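Local atomic coordinates of methylmalonate-semialdehyde dehydrogenase (PDB entry 4ZZ7), a protein that catalyses the NAD-dependent, acylating oxidation of methylmalonate semialdehyde, as a member of the aldehyde dehydrogenase family. Residues L37-A48 with V204-L214; L215-V226 with T238-L249. All coordinates share one frame; numbering follows the deposited sequence.

Interaction 1. Residues L37-A48 with V204-L214. With NAD (nicotinamide-adenine-dinucleotide), chain M.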
# COMPACT_ATOMS: atom_id res chain seq x y z
N LEU A 37 44.07 -9.07 11.51
CA LEU A 37 42.71 -8.88 11.97
C LEU A 37 42.50 -9.57 13.28
O LEU A 37 42.64 -10.78 13.38
CB LEU A 37 41.74 -9.45 10.95
CG LEU A 37 40.28 -9.30 11.33
CD1 LEU A 37 39.89 -7.84 11.53
CD2 LEU A 37 39.45 -10.00 10.27
N ASP A 38 42.16 -8.79 14.30
CA ASP A 38 41.80 -9.34 15.60
C ASP A 38 40.52 -10.17 15.50
O ASP A 38 39.56 -9.73 14.91
CB ASP A 38 41.59 -8.21 16.61
CG ASP A 38 41.48 -8.73 18.02
OD1 ASP A 38 42.45 -9.37 18.50
OD2 ASP A 38 40.44 -8.48 18.67
N LEU A 39 40.52 -11.38 16.05
CA LEU A 39 39.33 -12.22 16.03
C LEU A 39 38.63 -12.21 17.39
O LEU A 39 39.23 -12.54 18.41
CB LEU A 39 39.66 -13.65 15.60
CG LEU A 39 40.32 -13.79 14.22
CD1 LEU A 39 40.49 -15.26 13.88
CD2 LEU A 39 39.55 -13.09 13.10
N ALA A 40 37.36 -11.85 17.37
CA ALA A 40 36.60 -11.68 18.60
C ALA A 40 36.07 -12.99 19.09
O ALA A 40 35.62 -13.84 18.33
CB ALA A 40 35.45 -10.71 18.39
N SER A 41 36.10 -13.14 20.40
CA SER A 41 35.73 -14.37 21.05
C SER A 41 34.34 -14.18 21.58
O SER A 41 33.83 -13.07 21.58
CB SER A 41 36.69 -14.62 22.21
OG SER A 41 36.60 -13.54 23.15
N THR A 42 33.74 -15.25 22.08
CA THR A 42 32.36 -15.16 22.56
C THR A 42 32.19 -14.11 23.68
O THR A 42 31.11 -13.58 23.86
CB THR A 42 31.80 -16.52 23.05
OG1 THR A 42 32.51 -16.92 24.21
CG2 THR A 42 31.97 -17.61 22.04
N LYS A 43 33.24 -13.80 24.43
CA LYS A 43 33.15 -12.76 25.47
C LYS A 43 33.08 -11.34 24.90
O LYS A 43 32.45 -10.44 25.49
CB LYS A 43 34.36 -12.85 26.39
CG LYS A 43 34.36 -11.81 27.50
CD LYS A 43 35.65 -11.81 28.29
CE LYS A 43 35.67 -10.64 29.27
NZ LYS A 43 36.92 -10.59 30.07
N THR A 44 33.79 -11.13 23.79
CA THR A 44 33.87 -9.84 23.12
C THR A 44 32.57 -9.57 22.38
O THR A 44 32.03 -8.48 22.47
CB THR A 44 35.05 -9.81 22.14
OG1 THR A 44 36.27 -10.03 22.86
CG2 THR A 44 35.13 -8.46 21.41
N VAL A 45 32.09 -10.55 21.63
CA VAL A 45 30.80 -10.44 20.96
C VAL A 45 29.73 -10.05 22.00
O VAL A 45 28.97 -9.12 21.77
CB VAL A 45 30.39 -11.76 20.24
CG1 VAL A 45 28.99 -11.66 19.67
CG2 VAL A 45 31.36 -12.09 19.11
N GLU A 46 29.72 -10.73 23.14
CA GLU A 46 28.73 -10.48 24.19
C GLU A 46 28.78 -9.04 24.71
O GLU A 46 27.75 -8.49 25.05
CB GLU A 46 28.89 -11.48 25.35
CG GLU A 46 28.33 -12.87 25.06
CD GLU A 46 28.74 -13.93 26.10
OE1 GLU A 46 28.44 -15.12 25.92
OE2 GLU A 46 29.36 -13.58 27.12
N GLN A 47 29.97 -8.45 24.78
CA GLN A 47 30.08 -7.00 25.06
C GLN A 47 29.33 -6.17 24.02
O GLN A 47 28.62 -5.23 24.38
CB GLN A 47 31.55 -6.54 25.12
CG GLN A 47 32.37 -7.09 26.28
CD GLN A 47 33.85 -6.67 26.25
OE1 GLN A 47 34.25 -5.76 25.52
NE2 GLN A 47 34.65 -7.34 27.06
N ALA A 48 29.49 -6.51 22.73
CA ALA A 48 28.82 -5.79 21.63
C ALA A 48 27.29 -5.91 21.72
O ALA A 48 26.57 -4.93 21.65
CB ALA A 48 29.33 -6.28 20.28
N VAL A 204 31.87 -6.45 14.84
CA VAL A 204 32.63 -7.39 15.63
C VAL A 204 33.25 -8.38 14.65
O VAL A 204 32.56 -9.17 14.03
CB VAL A 204 31.73 -7.96 16.75
CG1 VAL A 204 31.03 -9.25 16.34
CG2 VAL A 204 32.50 -8.11 18.04
N ASN A 205 34.55 -8.23 14.42
CA ASN A 205 35.30 -9.11 13.49
C ASN A 205 35.62 -10.48 14.06
O ASN A 205 35.88 -10.62 15.27
CB ASN A 205 36.58 -8.44 13.05
CG ASN A 205 36.34 -7.40 12.02
OD1 ASN A 205 35.93 -7.74 10.91
ND2 ASN A 205 36.58 -6.14 12.34
N GLY A 206 35.63 -11.49 13.20
CA GLY A 206 35.89 -12.82 13.67
C GLY A 206 35.61 -13.88 12.63
O GLY A 206 35.52 -13.62 11.42
N ASP A 207 35.47 -15.10 13.14
CA ASP A 207 35.21 -16.27 12.34
C ASP A 207 34.05 -17.04 13.01
O ASP A 207 33.30 -16.49 13.82
CB ASP A 207 36.50 -17.09 12.25
CG ASP A 207 36.86 -17.79 13.55
OD1 ASP A 207 36.44 -17.39 14.66
OD2 ASP A 207 37.60 -18.78 13.45
N LYS A 208 33.94 -18.32 12.69
CA LYS A 208 32.83 -19.14 13.18
C LYS A 208 32.46 -18.88 14.64
O LYS A 208 31.29 -18.89 14.97
CB LYS A 208 33.13 -20.64 13.00
CG LYS A 208 31.92 -21.52 13.17
CD LYS A 208 32.26 -22.94 13.57
CE LYS A 208 30.99 -23.78 13.72
NZ LYS A 208 30.13 -23.80 12.49
N GLU A 209 33.45 -18.67 15.49
CA GLU A 209 33.20 -18.48 16.93
C GLU A 209 32.34 -17.24 17.23
O GLU A 209 31.49 -17.26 18.13
CB GLU A 209 34.52 -18.44 17.72
CG GLU A 209 34.35 -18.57 19.23
CD GLU A 209 35.59 -18.12 20.02
OE1 GLU A 209 36.74 -18.45 19.58
OE2 GLU A 209 35.42 -17.45 21.08
N ALA A 210 32.56 -16.17 16.47
CA ALA A 210 31.80 -14.95 16.68
C ALA A 210 30.40 -15.16 16.12
O ALA A 210 29.41 -14.69 16.68
CB ALA A 210 32.47 -13.77 16.01
N VAL A 211 30.32 -15.87 15.00
CA VAL A 211 29.04 -16.18 14.40
C VAL A 211 28.17 -16.97 15.38
O VAL A 211 27.05 -16.57 15.65
CB VAL A 211 29.19 -16.96 13.08
CG1 VAL A 211 27.84 -17.45 12.57
CG2 VAL A 211 29.84 -16.07 12.03
N ASP A 212 28.71 -18.06 15.91
CA ASP A 212 27.99 -18.91 16.86
C ASP A 212 27.59 -18.12 18.14
O ASP A 212 26.53 -18.39 18.74
CB ASP A 212 28.78 -20.21 17.17
CG ASP A 212 28.73 -21.27 16.02
OD1 ASP A 212 27.86 -21.19 15.13
OD2 ASP A 212 29.55 -22.21 15.98
N ALA A 213 28.38 -17.13 18.55
CA ALA A 213 28.02 -16.33 19.73
C ALA A 213 26.73 -15.58 19.47
O ALA A 213 25.81 -15.62 20.29
CB ALA A 213 29.12 -15.35 20.11
N LEU A 214 26.66 -14.90 18.33
CA LEU A 214 25.44 -14.21 17.91
C LEU A 214 24.19 -15.15 17.87
O LEU A 214 23.12 -14.85 18.47
CB LEU A 214 25.65 -13.56 16.54
CG LEU A 214 26.73 -12.48 16.44
CD1 LEU A 214 27.06 -12.19 14.99
CD2 LEU A 214 26.29 -11.22 17.16
PA NAD M . 30.74 -17.71 3.27
O1A NAD M . 32.07 -18.34 3.69
O2A NAD M . 29.55 -18.56 2.85
O5B NAD M . 30.20 -16.80 4.50
C5B NAD M . 30.56 -15.43 4.70
C4B NAD M . 30.40 -15.01 6.16
O4B NAD M . 30.08 -16.14 6.98
C3B NAD M . 31.67 -14.42 6.77
O3B NAD M . 31.29 -13.28 7.55
C2B NAD M . 32.29 -15.55 7.59
O2B NAD M . 32.95 -15.21 8.81
C1B NAD M . 31.10 -16.43 7.94
N9A NAD M . 31.44 -17.88 7.95
C8A NAD M . 32.26 -18.53 7.06
N7A NAD M . 32.33 -19.84 7.36
C5A NAD M . 31.56 -20.06 8.45
C6A NAD M . 31.20 -21.25 9.29
N6A NAD M . 31.70 -22.46 8.98
N1A NAD M . 30.36 -21.06 10.34
C2A NAD M . 29.85 -19.83 10.65
N3A NAD M . 30.12 -18.71 9.94
C4A NAD M . 30.96 -18.76 8.85
O3 NAD M . 31.03 -16.63 2.08
PN NAD M . 32.44 -15.99 1.56
O1N NAD M . 33.01 -15.00 2.58
O2N NAD M . 33.38 -17.03 0.92
O5D NAD M . 31.77 -15.16 0.36
C5D NAD M . 31.40 -15.82 -0.86
C4D NAD M . 29.93 -16.27 -0.95
O4D NAD M . 28.96 -15.20 -0.94
C3D NAD M . 29.68 -17.02 -2.27
O3D NAD M . 29.59 -18.43 -2.04
C2D NAD M . 28.38 -16.45 -2.87
O2D NAD M . 27.49 -17.48 -3.30
C1D NAD M . 27.83 -15.62 -1.73
N1N NAD M . 27.00 -14.49 -2.12
C2N NAD M . 25.67 -14.65 -2.04
C3N NAD M . 24.81 -13.62 -2.38
C7N NAD M . 23.30 -13.76 -2.35
O7N NAD M . 22.69 -14.66 -2.93
N7N NAD M . 22.65 -12.82 -1.69
C4N NAD M . 25.34 -12.39 -2.76
C5N NAD M . 26.72 -12.23 -2.83
C6N NAD M . 27.54 -13.31 -2.49
O HOH W 1 35.78 -15.31 16.25
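Val45 projects from helix 42-48 into a hollow walled by Val204, Ala210, Ala213 and Leu214, where the N-terminal part of the chain lies over the Rossmann-type NAD-binding domain of this aldehyde dehydrogenase. The small side chains of Ala210 and Ala213 let the axes of 42-48 and 208-214 approach to 8.8 Å, crossing at -46°. With CG1 swung away from its backbone N (chi1 175°), Val45 straddles the alanines: CG2 rests 3.7 Å from Ala210 CB, while CG1 sits over Ala213 CB and against Leu214 CD2. Val204 returns a bump of its own, its CG2 lying 3.9 Å from Ala40 CB and close to the methyls of Thr44 and Ala48. Farther along, Leu37 CD1 presses on the amide of Asn205, 3.6 Å from Asn205 CG, the two side chains crossing at about a right angle; the amide nitrogen is held by Gly8 O. Leu39 CD2 settles on the bare CA of Gly206, and Ala40 N bonds to Asn205 O.

At the outer margin Glu209 stretches across Thr42 CG2 and offers OE2 to Thr42 N at 2.9 Å, met on the anti side and 25° out of the carboxylate plane. Its OE1 pairs with Arg21, which also holds Asp207. Cutting Glu209 back to an alanine is likely to leave Thr42 N, in the first turn of its helix, without this acceptor and Arg21 without the Glu209 carboxylate. The opposite flank of helix 208-214 belongs to the cofactor: Lys208 and Val211 lie against the NAD adenine. One water ties the segments together, donating to Ala40 O at 2.6 Å and to Asp207 OD1 at 2.7 Å.

Interaction 2. Residues L215-V226 with T238-L249. With NAD (nicotinamide-adenine-dinucleotide), chain M.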
# COMPACT_ATOMS: atom_id res chain seq x y z
N LEU A 215 24.34 -16.29 17.20
CA LEU A 215 23.25 -17.25 17.04
C LEU A 215 22.69 -17.79 18.37
O LEU A 215 21.49 -18.05 18.52
CB LEU A 215 23.70 -18.40 16.14
CG LEU A 215 24.08 -18.01 14.72
CD1 LEU A 215 24.72 -19.17 13.98
CD2 LEU A 215 22.89 -17.51 13.94
N HIS A 216 23.58 -17.94 19.35
CA HIS A 216 23.21 -18.59 20.61
C HIS A 216 22.86 -17.63 21.75
O HIS A 216 22.24 -18.05 22.72
CB HIS A 216 24.33 -19.56 21.01
CG HIS A 216 24.42 -20.76 20.11
ND1 HIS A 216 25.02 -20.73 18.88
CD2 HIS A 216 23.96 -22.02 20.27
CE1 HIS A 216 24.95 -21.93 18.33
NE2 HIS A 216 24.30 -22.73 19.15
N ASP A 217 23.22 -16.35 21.63
CA ASP A 217 22.80 -15.34 22.61
C ASP A 217 21.31 -14.99 22.47
O ASP A 217 20.85 -14.57 21.43
CB ASP A 217 23.63 -14.07 22.44
CG ASP A 217 23.48 -13.12 23.61
OD1 ASP A 217 22.37 -12.58 23.85
OD2 ASP A 217 24.50 -12.89 24.29
N ASP A 218 20.58 -15.14 23.56
CA ASP A 218 19.13 -14.96 23.55
C ASP A 218 18.67 -13.54 23.27
O ASP A 218 17.53 -13.34 22.82
CB ASP A 218 18.52 -15.47 24.87
CG ASP A 218 18.68 -16.98 25.05
OD1 ASP A 218 19.34 -17.63 24.18
OD2 ASP A 218 18.17 -17.52 26.06
N ARG A 219 19.54 -12.56 23.50
CA ARG A 219 19.21 -11.15 23.19
C ARG A 219 19.14 -10.82 21.67
O ARG A 219 18.55 -9.82 21.28
CB ARG A 219 20.18 -10.19 23.87
CG ARG A 219 20.16 -10.27 25.37
CD ARG A 219 21.36 -9.60 26.02
NE ARG A 219 22.59 -10.33 25.79
CZ ARG A 219 23.78 -9.93 26.23
NH1 ARG A 219 23.90 -8.81 26.94
NH2 ARG A 219 24.87 -10.65 25.96
N VAL A 220 19.76 -11.65 20.83
CA VAL A 220 19.76 -11.47 19.40
C VAL A 220 18.45 -12.03 18.92
O VAL A 220 18.23 -13.23 18.98
CB VAL A 220 20.92 -12.20 18.69
CG1 VAL A 220 20.86 -12.00 17.19
CG2 VAL A 220 22.27 -11.71 19.19
N LYS A 221 17.60 -11.16 18.40
CA LYS A 221 16.27 -11.49 17.99
C LYS A 221 16.08 -11.73 16.49
O LYS A 221 15.02 -12.19 16.10
CB LYS A 221 15.33 -10.37 18.43
CG LYS A 221 14.64 -10.64 19.76
CD LYS A 221 15.52 -10.32 20.94
CE LYS A 221 15.28 -11.31 22.09
NZ LYS A 221 13.93 -11.25 22.71
N ALA A 222 17.07 -11.40 15.66
CA ALA A 222 16.97 -11.66 14.22
C ALA A 222 18.33 -11.73 13.58
O ALA A 222 19.22 -10.97 13.94
CB ALA A 222 16.13 -10.59 13.54
N VAL A 223 18.48 -12.60 12.59
CA VAL A 223 19.76 -12.77 11.92
C VAL A 223 19.64 -12.68 10.39
O VAL A 223 18.96 -13.50 9.77
CB VAL A 223 20.38 -14.13 12.31
CG1 VAL A 223 21.73 -14.32 11.63
CG2 VAL A 223 20.49 -14.23 13.83
N SER A 224 20.33 -11.70 9.80
CA SER A 224 20.47 -11.56 8.33
C SER A 224 21.82 -12.10 7.85
O SER A 224 22.87 -11.51 8.14
CB SER A 224 20.35 -10.09 7.91
OG SER A 224 19.03 -9.59 8.01
N PHE A 225 21.79 -13.22 7.13
CA PHE A 225 23.01 -13.82 6.58
C PHE A 225 23.00 -13.71 5.10
O PHE A 225 21.97 -13.94 4.48
CB PHE A 225 23.17 -15.30 6.92
CG PHE A 225 24.39 -15.95 6.30
CD1 PHE A 225 25.62 -15.79 6.86
CD2 PHE A 225 24.29 -16.69 5.12
CE1 PHE A 225 26.74 -16.35 6.27
CE2 PHE A 225 25.41 -17.25 4.53
CZ PHE A 225 26.63 -17.09 5.11
N VAL A 226 24.17 -13.37 4.54
CA VAL A 226 24.44 -13.39 3.10
C VAL A 226 25.77 -14.11 2.92
O VAL A 226 26.76 -13.78 3.56
CB VAL A 226 24.50 -11.96 2.50
CG1 VAL A 226 24.93 -11.97 1.05
CG2 VAL A 226 23.14 -11.31 2.60
N THR A 238 20.55 -23.27 12.50
CA THR A 238 20.96 -22.95 13.86
C THR A 238 20.07 -21.89 14.48
O THR A 238 19.54 -22.06 15.58
CB THR A 238 22.43 -22.46 13.91
OG1 THR A 238 23.29 -23.40 13.23
CG2 THR A 238 22.92 -22.27 15.34
N ALA A 239 19.92 -20.78 13.76
CA ALA A 239 19.02 -19.69 14.18
C ALA A 239 17.63 -20.22 14.50
O ALA A 239 17.07 -19.91 15.54
CB ALA A 239 18.92 -18.62 13.11
N SER A 240 17.10 -21.04 13.59
CA SER A 240 15.76 -21.61 13.76
C SER A 240 15.65 -22.54 14.96
O SER A 240 14.59 -22.63 15.58
CB SER A 240 15.33 -22.32 12.49
OG SER A 240 15.23 -21.39 11.40
N ALA A 241 16.73 -23.24 15.27
CA ALA A 241 16.81 -24.06 16.50
C ALA A 241 16.83 -23.23 17.77
O ALA A 241 16.44 -23.71 18.81
CB ALA A 241 18.03 -24.98 16.48
N ASN A 242 17.32 -21.99 17.69
CA ASN A 242 17.35 -21.08 18.85
C ASN A 242 16.21 -20.02 18.85
O ASN A 242 16.37 -18.91 19.41
CB ASN A 242 18.72 -20.40 18.96
CG ASN A 242 19.82 -21.37 19.36
OD1 ASN A 242 20.44 -21.23 20.42
ND2 ASN A 242 20.09 -22.36 18.52
N GLY A 243 15.08 -20.37 18.20
CA GLY A 243 13.83 -19.58 18.24
C GLY A 243 13.76 -18.29 17.42
O GLY A 243 12.65 -17.88 16.99
N LYS A 244 14.91 -17.64 17.20
CA LYS A 244 14.98 -16.39 16.44
C LYS A 244 14.84 -16.51 14.90
O LYS A 244 15.31 -17.46 14.28
CB LYS A 244 16.25 -15.61 16.77
CG LYS A 244 17.53 -16.23 16.21
CD LYS A 244 18.75 -15.80 17.00
CE LYS A 244 18.78 -16.41 18.39
NZ LYS A 244 19.85 -15.80 19.20
N ARG A 245 14.16 -15.51 14.34
CA ARG A 245 13.90 -15.42 12.92
C ARG A 245 15.19 -15.21 12.15
O ARG A 245 16.20 -14.76 12.72
CB ARG A 245 12.94 -14.28 12.64
CG ARG A 245 13.45 -12.91 13.08
CD ARG A 245 12.60 -11.79 12.52
NE ARG A 245 11.28 -11.67 13.15
CZ ARG A 245 10.33 -10.83 12.77
NH1 ARG A 245 10.52 -9.99 11.74
NH2 ARG A 245 9.16 -10.81 13.41
N CYS A 246 15.16 -15.52 10.86
CA CYS A 246 16.36 -15.53 10.04
C CYS A 246 16.03 -15.44 8.56
O CYS A 246 14.97 -15.88 8.12
CB CYS A 246 17.20 -16.80 10.34
SG CYS A 246 18.74 -17.05 9.39
N GLN A 247 16.96 -14.84 7.81
CA GLN A 247 16.98 -14.85 6.34
C GLN A 247 18.43 -15.16 5.95
O GLN A 247 19.36 -14.44 6.35
CB GLN A 247 16.47 -13.52 5.73
CG GLN A 247 17.27 -12.26 6.14
CD GLN A 247 16.73 -10.89 5.70
OE1 GLN A 247 17.30 -9.85 6.06
NE2 GLN A 247 15.65 -10.87 4.91
N ALA A 248 18.64 -16.23 5.22
CA ALA A 248 19.96 -16.58 4.78
C ALA A 248 19.99 -16.74 3.28
O ALA A 248 19.34 -17.62 2.71
CB ALA A 248 20.39 -17.87 5.44
N LEU A 249 20.77 -15.89 2.64
CA LEU A 249 20.96 -15.92 1.20
C LEU A 249 22.26 -16.65 0.86
O LEU A 249 23.24 -16.53 1.57
CB LEU A 249 20.98 -14.50 0.66
CG LEU A 249 19.60 -13.83 0.57
CD1 LEU A 249 19.08 -13.48 1.94
CD2 LEU A 249 19.67 -12.56 -0.27
PA NAD M . 30.74 -17.71 3.27
O1A NAD M . 32.07 -18.34 3.69
O2A NAD M . 29.55 -18.56 2.85
O5B NAD M . 30.20 -16.80 4.50
C5B NAD M . 30.56 -15.43 4.70
C4B NAD M . 30.40 -15.01 6.16
O4B NAD M . 30.08 -16.14 6.98
C3B NAD M . 31.67 -14.42 6.77
O3B NAD M . 31.29 -13.28 7.55
C2B NAD M . 32.29 -15.55 7.59
O2B NAD M . 32.95 -15.21 8.81
C1B NAD M . 31.10 -16.43 7.94
N9A NAD M . 31.44 -17.88 7.95
C8A NAD M . 32.26 -18.53 7.06
N7A NAD M . 32.33 -19.84 7.36
C5A NAD M . 31.56 -20.06 8.45
C6A NAD M . 31.20 -21.25 9.29
N6A NAD M . 31.70 -22.46 8.98
N1A NAD M . 30.36 -21.06 10.34
C2A NAD M . 29.85 -19.83 10.65
N3A NAD M . 30.12 -18.71 9.94
C4A NAD M . 30.96 -18.76 8.85
O3 NAD M . 31.03 -16.63 2.08
PN NAD M . 32.44 -15.99 1.56
O1N NAD M . 33.01 -15.00 2.58
O2N NAD M . 33.38 -17.03 0.92
O5D NAD M . 31.77 -15.16 0.36
C5D NAD M . 31.40 -15.82 -0.86
C4D NAD M . 29.93 -16.27 -0.95
O4D NAD M . 28.96 -15.20 -0.94
C3D NAD M . 29.68 -17.02 -2.27
O3D NAD M . 29.59 -18.43 -2.04
C2D NAD M . 28.38 -16.45 -2.87
O2D NAD M . 27.49 -17.48 -3.30
C1D NAD M . 27.83 -15.62 -1.73
N1N NAD M . 27.00 -14.49 -2.12
C2N NAD M . 25.67 -14.65 -2.04
C3N NAD M . 24.81 -13.62 -2.38
C7N NAD M . 23.30 -13.76 -2.35
O7N NAD M . 22.69 -14.66 -2.93
N7N NAD M . 22.65 -12.82 -1.69
C4N NAD M . 25.34 -12.39 -2.76
C5N NAD M . 26.72 -12.23 -2.83
C6N NAD M . 27.54 -13.31 -2.49
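Lys244 reaches to the end of helix 208-216 and the turn that follows, passing Val223 CG2 at a slant and bending at chi3 (70°) to bring NZ among backbone carbonyls. NZ meets Val220 O in the carbonyl plane, on a lone pair, at 3.0 Å, but stands above the plane of Leu215 O, 2.9 Å off. Beyond this lies the parallel pairing of strands 220-226 and 245-249 in a beta-alpha-beta unit of the Rossmann-type sheet, laced from Val223 N to Leu249 N. On one face Ser224 OG gives a 2.6 Å bond to Gln247 OE1, in the carbonyl plane and on a lone pair, with Tyr474 as a further partner of the serine. On the other, Val223, Phe225, Cys246 and Ala248 face helix 229-241; the Phe225 ring turns its edge to NAD, CE1 lying 3.4 Å from O4B. Where the helices end, the His216 ring and Asn242 amide stand 76° apart, and the Thr238 and Leu215 side chains cross at about a right angle, Thr238 CG2 meeting Leu215 CD1. Val226 and Leu249 bring methyls to the nicotinamide amide. Since Lys244 is buried, its ammonium is probably stabilised mainly by the carbonyl dipoles round it, Asp218 OD1 staying 5.3 Å from NZ.

Both contacts are largely buried and share helix 208-216, which interaction 1 meets along its first turns and interaction 2 at its C-terminal end. They touch there, with Leu214 O near Lys244 NZ and Glu46 O near Arg219 NH2. Interaction 2 lies within the Rossmann-type sheet, so backbone bonds between parallel strands run through it, with a buried lysine at one end. Interaction 1 fastens the N-terminal helix to the outside of that domain by interlocked small aliphatic side chains, with a carboxylate and a water at its margin. Both reach NAD, at different places: 204-214 lines the adenine, whereas the ends of strands 220-226 and 245-249 meet the adenosine ribose and the nicotinamide.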